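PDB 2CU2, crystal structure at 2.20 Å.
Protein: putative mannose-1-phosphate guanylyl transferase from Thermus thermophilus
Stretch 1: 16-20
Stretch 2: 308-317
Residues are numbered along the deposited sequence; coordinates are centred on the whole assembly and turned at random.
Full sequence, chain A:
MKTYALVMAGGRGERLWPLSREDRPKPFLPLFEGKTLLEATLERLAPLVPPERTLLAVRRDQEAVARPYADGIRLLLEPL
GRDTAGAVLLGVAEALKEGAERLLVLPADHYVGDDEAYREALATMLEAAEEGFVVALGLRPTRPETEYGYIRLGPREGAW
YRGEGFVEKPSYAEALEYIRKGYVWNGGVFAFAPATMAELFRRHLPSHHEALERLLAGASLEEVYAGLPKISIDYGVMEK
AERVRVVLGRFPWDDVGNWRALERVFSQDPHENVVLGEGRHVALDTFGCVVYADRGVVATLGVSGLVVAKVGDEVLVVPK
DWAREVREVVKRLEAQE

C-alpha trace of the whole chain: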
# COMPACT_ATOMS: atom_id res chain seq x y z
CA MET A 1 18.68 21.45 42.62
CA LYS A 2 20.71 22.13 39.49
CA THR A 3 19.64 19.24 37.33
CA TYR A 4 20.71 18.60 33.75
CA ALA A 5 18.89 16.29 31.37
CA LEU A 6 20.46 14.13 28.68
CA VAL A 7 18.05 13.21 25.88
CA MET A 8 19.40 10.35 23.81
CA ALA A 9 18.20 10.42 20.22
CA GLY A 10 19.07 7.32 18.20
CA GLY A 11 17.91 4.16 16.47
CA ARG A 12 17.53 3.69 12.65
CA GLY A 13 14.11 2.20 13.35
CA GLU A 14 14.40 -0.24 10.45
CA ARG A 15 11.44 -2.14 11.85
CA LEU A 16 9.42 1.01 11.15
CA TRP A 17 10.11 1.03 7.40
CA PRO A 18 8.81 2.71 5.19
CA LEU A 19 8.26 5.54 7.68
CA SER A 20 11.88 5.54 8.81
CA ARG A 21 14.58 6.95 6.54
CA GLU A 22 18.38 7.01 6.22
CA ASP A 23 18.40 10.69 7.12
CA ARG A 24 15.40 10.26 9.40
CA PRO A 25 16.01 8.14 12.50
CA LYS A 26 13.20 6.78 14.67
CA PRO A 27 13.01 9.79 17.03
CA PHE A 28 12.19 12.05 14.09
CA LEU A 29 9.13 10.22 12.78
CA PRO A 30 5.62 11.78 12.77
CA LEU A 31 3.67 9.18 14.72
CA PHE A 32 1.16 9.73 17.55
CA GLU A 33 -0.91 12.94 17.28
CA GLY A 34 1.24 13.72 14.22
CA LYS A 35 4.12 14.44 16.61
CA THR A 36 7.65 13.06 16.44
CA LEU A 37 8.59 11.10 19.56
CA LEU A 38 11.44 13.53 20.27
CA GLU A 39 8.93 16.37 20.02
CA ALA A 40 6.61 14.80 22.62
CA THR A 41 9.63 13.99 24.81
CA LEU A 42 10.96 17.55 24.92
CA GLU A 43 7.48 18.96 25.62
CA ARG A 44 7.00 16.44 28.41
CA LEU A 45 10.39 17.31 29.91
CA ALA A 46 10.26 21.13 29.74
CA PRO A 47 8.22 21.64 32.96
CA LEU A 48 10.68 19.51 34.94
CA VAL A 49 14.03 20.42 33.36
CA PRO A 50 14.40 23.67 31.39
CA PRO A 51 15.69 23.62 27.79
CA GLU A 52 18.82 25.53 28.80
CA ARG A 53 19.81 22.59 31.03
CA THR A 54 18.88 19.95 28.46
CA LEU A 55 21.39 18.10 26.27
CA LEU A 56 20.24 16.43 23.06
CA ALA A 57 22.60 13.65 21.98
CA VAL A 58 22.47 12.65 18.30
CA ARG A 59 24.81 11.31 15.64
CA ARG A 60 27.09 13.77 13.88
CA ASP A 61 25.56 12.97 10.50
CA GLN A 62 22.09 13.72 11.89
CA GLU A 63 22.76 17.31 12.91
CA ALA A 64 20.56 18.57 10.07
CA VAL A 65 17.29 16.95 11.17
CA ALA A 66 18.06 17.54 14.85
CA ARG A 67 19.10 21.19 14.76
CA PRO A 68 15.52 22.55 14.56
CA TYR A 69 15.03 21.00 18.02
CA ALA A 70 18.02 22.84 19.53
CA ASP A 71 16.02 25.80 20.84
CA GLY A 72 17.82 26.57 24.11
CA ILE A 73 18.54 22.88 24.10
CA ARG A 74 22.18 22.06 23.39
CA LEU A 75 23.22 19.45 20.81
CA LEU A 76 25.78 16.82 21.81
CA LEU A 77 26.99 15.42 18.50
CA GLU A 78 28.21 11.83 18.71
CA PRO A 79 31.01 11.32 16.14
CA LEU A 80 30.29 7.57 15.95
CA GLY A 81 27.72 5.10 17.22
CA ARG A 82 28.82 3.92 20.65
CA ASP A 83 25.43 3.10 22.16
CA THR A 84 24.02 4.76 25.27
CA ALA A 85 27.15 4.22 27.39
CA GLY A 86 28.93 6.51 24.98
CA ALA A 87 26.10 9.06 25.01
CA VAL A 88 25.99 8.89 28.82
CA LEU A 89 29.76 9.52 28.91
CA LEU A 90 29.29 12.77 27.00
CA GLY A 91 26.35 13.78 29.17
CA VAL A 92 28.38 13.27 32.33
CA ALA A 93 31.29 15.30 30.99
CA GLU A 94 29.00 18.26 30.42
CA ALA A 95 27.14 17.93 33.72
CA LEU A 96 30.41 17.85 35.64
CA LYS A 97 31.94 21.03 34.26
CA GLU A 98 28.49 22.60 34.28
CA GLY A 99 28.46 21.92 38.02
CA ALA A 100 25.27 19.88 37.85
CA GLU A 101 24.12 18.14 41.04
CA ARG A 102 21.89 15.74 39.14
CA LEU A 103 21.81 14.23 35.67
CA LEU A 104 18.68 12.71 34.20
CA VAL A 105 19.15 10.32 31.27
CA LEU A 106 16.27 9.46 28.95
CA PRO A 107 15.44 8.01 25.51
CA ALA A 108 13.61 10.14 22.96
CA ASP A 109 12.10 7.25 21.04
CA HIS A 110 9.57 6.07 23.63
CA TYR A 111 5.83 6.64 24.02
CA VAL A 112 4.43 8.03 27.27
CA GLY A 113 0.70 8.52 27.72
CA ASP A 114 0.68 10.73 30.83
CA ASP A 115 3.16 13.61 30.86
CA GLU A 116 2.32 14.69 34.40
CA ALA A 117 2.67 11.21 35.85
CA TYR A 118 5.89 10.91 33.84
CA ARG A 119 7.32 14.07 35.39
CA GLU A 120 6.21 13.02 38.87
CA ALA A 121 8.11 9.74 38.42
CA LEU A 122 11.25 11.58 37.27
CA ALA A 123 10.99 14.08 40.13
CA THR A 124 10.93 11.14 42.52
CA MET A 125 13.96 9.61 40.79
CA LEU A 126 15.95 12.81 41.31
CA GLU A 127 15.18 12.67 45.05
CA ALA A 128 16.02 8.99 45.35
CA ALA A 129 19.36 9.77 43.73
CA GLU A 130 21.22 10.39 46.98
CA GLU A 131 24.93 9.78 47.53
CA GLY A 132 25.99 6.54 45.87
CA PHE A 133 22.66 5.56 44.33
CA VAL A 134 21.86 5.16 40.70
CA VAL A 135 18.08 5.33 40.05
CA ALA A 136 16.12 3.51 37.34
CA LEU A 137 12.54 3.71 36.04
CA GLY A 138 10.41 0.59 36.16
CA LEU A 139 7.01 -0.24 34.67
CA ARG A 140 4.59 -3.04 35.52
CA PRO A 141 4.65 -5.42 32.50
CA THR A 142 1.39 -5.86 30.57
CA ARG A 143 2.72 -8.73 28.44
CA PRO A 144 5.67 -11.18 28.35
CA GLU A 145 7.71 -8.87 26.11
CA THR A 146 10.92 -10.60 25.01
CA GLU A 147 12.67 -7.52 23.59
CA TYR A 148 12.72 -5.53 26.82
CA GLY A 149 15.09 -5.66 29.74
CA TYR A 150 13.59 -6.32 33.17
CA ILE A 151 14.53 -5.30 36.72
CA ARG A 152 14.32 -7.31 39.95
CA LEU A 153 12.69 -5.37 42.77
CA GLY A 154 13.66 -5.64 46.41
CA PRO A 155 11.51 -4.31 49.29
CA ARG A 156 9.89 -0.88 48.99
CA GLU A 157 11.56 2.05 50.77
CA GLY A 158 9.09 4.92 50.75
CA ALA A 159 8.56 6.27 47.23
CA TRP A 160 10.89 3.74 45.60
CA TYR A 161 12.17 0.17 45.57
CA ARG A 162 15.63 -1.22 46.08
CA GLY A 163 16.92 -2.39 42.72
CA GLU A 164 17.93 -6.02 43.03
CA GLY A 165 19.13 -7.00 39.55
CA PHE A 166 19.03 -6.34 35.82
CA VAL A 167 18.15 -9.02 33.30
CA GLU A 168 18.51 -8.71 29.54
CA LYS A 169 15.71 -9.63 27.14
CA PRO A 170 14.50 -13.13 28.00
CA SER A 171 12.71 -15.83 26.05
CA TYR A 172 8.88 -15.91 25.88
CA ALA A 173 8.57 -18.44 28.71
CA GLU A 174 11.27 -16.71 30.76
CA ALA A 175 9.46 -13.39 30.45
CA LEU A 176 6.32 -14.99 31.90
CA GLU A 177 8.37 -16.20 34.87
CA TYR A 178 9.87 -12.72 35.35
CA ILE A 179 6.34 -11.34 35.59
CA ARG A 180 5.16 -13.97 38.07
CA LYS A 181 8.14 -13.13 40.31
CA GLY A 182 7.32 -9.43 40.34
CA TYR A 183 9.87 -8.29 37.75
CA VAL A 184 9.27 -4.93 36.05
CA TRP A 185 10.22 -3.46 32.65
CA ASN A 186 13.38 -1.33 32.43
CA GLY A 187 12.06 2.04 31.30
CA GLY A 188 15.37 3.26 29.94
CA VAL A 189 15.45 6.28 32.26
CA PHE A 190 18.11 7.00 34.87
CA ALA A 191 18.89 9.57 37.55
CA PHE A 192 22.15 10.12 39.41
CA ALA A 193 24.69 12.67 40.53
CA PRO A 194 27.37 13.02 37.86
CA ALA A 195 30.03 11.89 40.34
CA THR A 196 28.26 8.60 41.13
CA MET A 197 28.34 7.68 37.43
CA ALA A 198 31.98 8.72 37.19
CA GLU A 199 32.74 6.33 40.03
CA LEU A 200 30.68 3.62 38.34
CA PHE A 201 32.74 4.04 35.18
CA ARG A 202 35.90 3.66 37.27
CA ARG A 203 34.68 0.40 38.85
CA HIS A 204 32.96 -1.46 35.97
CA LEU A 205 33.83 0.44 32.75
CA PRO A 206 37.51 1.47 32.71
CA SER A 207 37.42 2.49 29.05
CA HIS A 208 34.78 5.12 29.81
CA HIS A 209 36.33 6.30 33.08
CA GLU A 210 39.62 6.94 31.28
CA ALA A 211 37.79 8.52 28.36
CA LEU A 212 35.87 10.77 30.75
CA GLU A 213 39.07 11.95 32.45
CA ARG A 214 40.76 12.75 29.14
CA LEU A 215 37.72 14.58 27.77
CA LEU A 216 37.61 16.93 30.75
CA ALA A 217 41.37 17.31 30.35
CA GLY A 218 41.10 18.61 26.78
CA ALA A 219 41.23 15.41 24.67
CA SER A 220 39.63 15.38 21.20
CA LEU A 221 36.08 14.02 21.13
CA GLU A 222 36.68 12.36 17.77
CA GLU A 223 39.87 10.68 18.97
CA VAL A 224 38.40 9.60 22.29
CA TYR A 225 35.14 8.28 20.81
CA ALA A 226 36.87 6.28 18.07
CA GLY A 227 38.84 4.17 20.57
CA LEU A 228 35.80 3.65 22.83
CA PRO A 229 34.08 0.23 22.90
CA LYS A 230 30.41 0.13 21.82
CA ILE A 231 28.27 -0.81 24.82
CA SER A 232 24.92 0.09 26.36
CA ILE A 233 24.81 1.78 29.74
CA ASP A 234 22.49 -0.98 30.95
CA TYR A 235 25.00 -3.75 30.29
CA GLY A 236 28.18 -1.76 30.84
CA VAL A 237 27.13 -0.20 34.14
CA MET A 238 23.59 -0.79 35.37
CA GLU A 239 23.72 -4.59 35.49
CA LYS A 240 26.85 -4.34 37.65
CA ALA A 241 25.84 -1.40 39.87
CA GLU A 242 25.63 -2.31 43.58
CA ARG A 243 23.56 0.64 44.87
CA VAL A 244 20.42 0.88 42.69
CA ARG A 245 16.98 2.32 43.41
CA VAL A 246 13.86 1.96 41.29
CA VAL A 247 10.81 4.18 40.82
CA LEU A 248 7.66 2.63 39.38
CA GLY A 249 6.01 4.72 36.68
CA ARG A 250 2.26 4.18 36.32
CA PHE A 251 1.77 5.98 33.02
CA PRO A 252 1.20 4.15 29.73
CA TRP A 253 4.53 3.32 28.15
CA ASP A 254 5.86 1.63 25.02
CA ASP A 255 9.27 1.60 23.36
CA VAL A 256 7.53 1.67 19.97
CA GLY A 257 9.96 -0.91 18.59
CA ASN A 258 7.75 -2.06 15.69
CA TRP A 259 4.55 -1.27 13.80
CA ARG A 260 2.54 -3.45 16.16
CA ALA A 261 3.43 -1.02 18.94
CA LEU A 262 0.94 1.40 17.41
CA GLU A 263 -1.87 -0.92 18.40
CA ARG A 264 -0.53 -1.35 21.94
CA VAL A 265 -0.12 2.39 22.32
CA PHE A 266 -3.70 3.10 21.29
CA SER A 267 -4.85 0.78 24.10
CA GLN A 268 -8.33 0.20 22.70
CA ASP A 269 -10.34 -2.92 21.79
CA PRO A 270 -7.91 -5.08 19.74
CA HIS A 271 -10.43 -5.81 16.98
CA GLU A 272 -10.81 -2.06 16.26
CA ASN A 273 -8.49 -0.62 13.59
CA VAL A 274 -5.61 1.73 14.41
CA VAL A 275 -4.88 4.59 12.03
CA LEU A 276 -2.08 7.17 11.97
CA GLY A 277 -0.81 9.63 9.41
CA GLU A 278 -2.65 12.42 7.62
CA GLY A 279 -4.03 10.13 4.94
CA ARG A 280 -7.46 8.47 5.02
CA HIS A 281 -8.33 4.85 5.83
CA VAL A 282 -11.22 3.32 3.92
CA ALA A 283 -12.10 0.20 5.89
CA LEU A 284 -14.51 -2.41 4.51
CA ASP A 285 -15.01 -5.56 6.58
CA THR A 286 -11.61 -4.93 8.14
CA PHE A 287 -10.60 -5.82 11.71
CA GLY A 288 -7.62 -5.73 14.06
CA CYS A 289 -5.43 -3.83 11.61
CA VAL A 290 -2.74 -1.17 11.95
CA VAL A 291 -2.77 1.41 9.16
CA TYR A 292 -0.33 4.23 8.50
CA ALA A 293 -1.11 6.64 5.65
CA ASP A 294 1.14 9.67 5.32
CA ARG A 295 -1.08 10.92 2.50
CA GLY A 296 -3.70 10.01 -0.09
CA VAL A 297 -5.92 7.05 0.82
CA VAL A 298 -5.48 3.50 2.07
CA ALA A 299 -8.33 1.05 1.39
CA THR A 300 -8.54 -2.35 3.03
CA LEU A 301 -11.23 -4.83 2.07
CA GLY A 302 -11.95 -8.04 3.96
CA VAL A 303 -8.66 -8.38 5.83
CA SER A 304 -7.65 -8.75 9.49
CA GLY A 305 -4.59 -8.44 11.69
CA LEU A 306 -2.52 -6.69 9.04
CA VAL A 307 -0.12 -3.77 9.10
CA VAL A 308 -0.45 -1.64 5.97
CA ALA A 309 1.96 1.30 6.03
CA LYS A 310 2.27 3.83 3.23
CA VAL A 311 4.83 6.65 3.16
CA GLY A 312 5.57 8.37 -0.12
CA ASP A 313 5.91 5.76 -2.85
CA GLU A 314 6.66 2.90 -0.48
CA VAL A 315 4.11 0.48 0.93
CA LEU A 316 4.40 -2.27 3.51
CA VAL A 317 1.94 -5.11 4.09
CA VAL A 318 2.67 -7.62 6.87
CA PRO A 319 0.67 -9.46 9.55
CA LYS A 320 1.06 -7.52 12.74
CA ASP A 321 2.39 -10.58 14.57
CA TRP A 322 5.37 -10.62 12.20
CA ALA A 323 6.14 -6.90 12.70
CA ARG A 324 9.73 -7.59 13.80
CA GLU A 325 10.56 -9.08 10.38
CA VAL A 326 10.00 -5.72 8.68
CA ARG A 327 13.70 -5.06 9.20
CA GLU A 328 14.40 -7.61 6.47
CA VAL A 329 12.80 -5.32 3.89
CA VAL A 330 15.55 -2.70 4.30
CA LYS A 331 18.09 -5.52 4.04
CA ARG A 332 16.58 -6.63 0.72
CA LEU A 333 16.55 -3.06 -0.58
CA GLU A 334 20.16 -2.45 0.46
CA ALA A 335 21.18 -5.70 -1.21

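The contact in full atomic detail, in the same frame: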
# COMPACT_ATOMS: atom_id res chain seq x y z
N LEU A 16 10.50 0.08 11.47
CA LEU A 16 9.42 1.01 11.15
C LEU A 16 9.45 1.49 9.70
O LEU A 16 8.91 2.55 9.37
CB LEU A 16 9.41 2.21 12.12
CG LEU A 16 8.97 1.85 13.54
CD1 LEU A 16 8.97 3.09 14.42
CD2 LEU A 16 7.57 1.23 13.50
N TRP A 17 10.07 0.71 8.82
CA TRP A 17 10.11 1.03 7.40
C TRP A 17 8.65 0.86 6.96
O TRP A 17 7.94 -0.01 7.48
CB TRP A 17 11.00 0.02 6.67
CG TRP A 17 11.09 0.24 5.18
CD1 TRP A 17 12.04 0.96 4.51
CD2 TRP A 17 10.17 -0.23 4.19
NE1 TRP A 17 11.77 0.98 3.16
CE2 TRP A 17 10.62 0.26 2.93
CE3 TRP A 17 9.01 -1.00 4.23
CZ2 TRP A 17 9.95 -0.01 1.73
CZ3 TRP A 17 8.33 -1.27 3.04
CH2 TRP A 17 8.81 -0.77 1.81
N PRO A 18 8.17 1.65 5.98
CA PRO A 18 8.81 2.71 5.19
C PRO A 18 8.83 4.10 5.82
O PRO A 18 9.33 5.04 5.21
CB PRO A 18 7.98 2.71 3.92
CG PRO A 18 6.60 2.57 4.49
CD PRO A 18 6.78 1.45 5.52
N LEU A 19 8.29 4.23 7.03
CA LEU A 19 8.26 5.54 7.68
C LEU A 19 9.66 6.03 8.01
O LEU A 19 9.96 7.21 7.83
CB LEU A 19 7.40 5.50 8.94
CG LEU A 19 7.24 6.85 9.65
CD1 LEU A 19 6.52 7.82 8.74
CD2 LEU A 19 6.47 6.66 10.95
N SER A 20 10.51 5.14 8.50
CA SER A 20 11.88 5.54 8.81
C SER A 20 12.73 5.69 7.55
O SER A 20 12.50 5.08 6.51
CB SER A 20 12.49 4.51 9.76
OG SER A 20 12.37 3.20 9.19
N VAL A 308 -0.56 -2.18 7.32
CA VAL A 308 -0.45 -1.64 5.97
C VAL A 308 0.09 -0.24 6.23
O VAL A 308 -0.59 0.59 6.82
CB VAL A 308 -1.82 -1.53 5.28
CG1 VAL A 308 -1.63 -1.09 3.82
CG2 VAL A 308 -2.54 -2.87 5.34
N ALA A 309 1.33 0.01 5.80
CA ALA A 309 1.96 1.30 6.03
C ALA A 309 2.45 1.94 4.74
O ALA A 309 3.28 1.37 4.03
CB ALA A 309 3.13 1.15 7.01
N LYS A 310 1.92 3.12 4.45
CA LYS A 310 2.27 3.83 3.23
C LYS A 310 2.91 5.19 3.53
O LYS A 310 2.35 6.04 4.20
CB LYS A 310 0.98 4.04 2.42
CG LYS A 310 1.21 4.88 1.16
CD LYS A 310 0.23 6.05 1.07
CE LYS A 310 0.55 6.98 -0.11
NZ LYS A 310 1.73 7.78 0.19
N VAL A 311 4.12 5.38 3.01
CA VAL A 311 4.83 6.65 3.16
C VAL A 311 5.46 6.94 1.81
O VAL A 311 6.29 6.17 1.32
CB VAL A 311 5.93 6.57 4.24
CG1 VAL A 311 6.64 7.94 4.34
CG2 VAL A 311 5.32 6.19 5.59
N GLY A 312 5.04 8.04 1.19
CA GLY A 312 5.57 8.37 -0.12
C GLY A 312 5.19 7.28 -1.11
O GLY A 312 4.03 6.87 -1.18
N ASP A 313 6.17 6.80 -1.87
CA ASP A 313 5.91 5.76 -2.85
C ASP A 313 6.34 4.38 -2.36
O ASP A 313 6.71 3.51 -3.16
CB ASP A 313 6.61 6.09 -4.17
CG ASP A 313 6.05 7.34 -4.82
OD1 ASP A 313 4.83 7.38 -5.10
OD2 ASP A 313 6.83 8.29 -5.05
N GLU A 314 6.29 4.18 -1.05
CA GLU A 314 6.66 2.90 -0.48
C GLU A 314 5.51 2.38 0.37
O GLU A 314 4.93 3.12 1.17
CB GLU A 314 7.93 3.02 0.36
CG GLU A 314 9.13 3.49 -0.45
CD GLU A 314 10.46 3.24 0.24
OE1 GLU A 314 10.66 3.77 1.35
OE2 GLU A 314 11.30 2.51 -0.32
N VAL A 315 5.19 1.10 0.19
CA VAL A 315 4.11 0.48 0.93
C VAL A 315 4.53 -0.84 1.55
O VAL A 315 5.22 -1.65 0.92
CB VAL A 315 2.87 0.23 0.04
CG1 VAL A 315 1.80 -0.50 0.83
CG2 VAL A 315 2.32 1.56 -0.47
N LEU A 316 4.10 -1.05 2.78
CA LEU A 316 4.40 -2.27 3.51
C LEU A 316 3.10 -2.99 3.86
O LEU A 316 2.11 -2.36 4.23
CB LEU A 316 5.13 -1.93 4.82
CG LEU A 316 5.16 -3.04 5.87
CD1 LEU A 316 5.97 -4.20 5.36
CD2 LEU A 316 5.75 -2.51 7.18
N VAL A 317 3.10 -4.31 3.72
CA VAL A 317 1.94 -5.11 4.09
C VAL A 317 2.49 -6.35 4.79
O VAL A 317 3.19 -7.15 4.17
CB VAL A 317 1.11 -5.54 2.86
CG1 VAL A 317 -0.04 -6.45 3.30
CG2 VAL A 317 0.56 -4.32 2.15
O HOH W 1 13.58 2.47 1.76
O HOH W 2 11.94 4.42 3.58

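A loop, Trp17 to Leu19, packs on one side of a beta hairpin, and the two stretches bury 403 Å² between them. No direct hydrogen bond crosses the contact. It rests on apolar packing, with two waters at its polar margin.

The hairpin strands are held together by backbone pairs: Ala309 N to Leu316 O (2.9 Å), Leu316 N to Ala309 O (2.8 Å), Val311 N to Glu314 O (3.0 Å) and Glu314 N to Val311 O (3.1 Å). A type II' turn runs from Val311 to Glu314. Gly312 has a positive phi there, which favours glycine. Ala309, Val311, Glu314 and Leu316 all direct CA-to-CB toward the loop, while Lys310 and Val315 point away.

Pro18 is central to the apolar packing. The peptide bond before it is cis, and its compact ring is buried on the hairpin. Its CD lies 3.8 Å from Leu316 CB and 4.0 Å from Ala309 CB. Its CG is 4.0 Å from Val311 CG2, and its CB is 3.6 Å from Glu314 CB. The Ala309 side chain is a single methyl, and the ring also lies close to the backbone, with Pro18 CG 3.6 Å from Ala309 O. Leu19 extends the patch, its CD1 3.7 Å from Val311 CG2. Trp17 leaves its backbone sideways, but the end of its side chain comes nearer. Its CZ3 reaches Leu316 CB at 3.7 Å, and Val315 O lies at the ring edge, 3.8 Å from CZ3.

The polar links run through water. Trp17 NE1 donates to water 1 (2.7 Å from its O), which can donate to Glu314 OE2 (3.1 Å). Water 2 can donate to Glu314 OE1 (2.7 Å) and Ser20 O (3.1 Å). Glu314 suits this place: its CB packs on Pro18, and its carboxylate meets both waters.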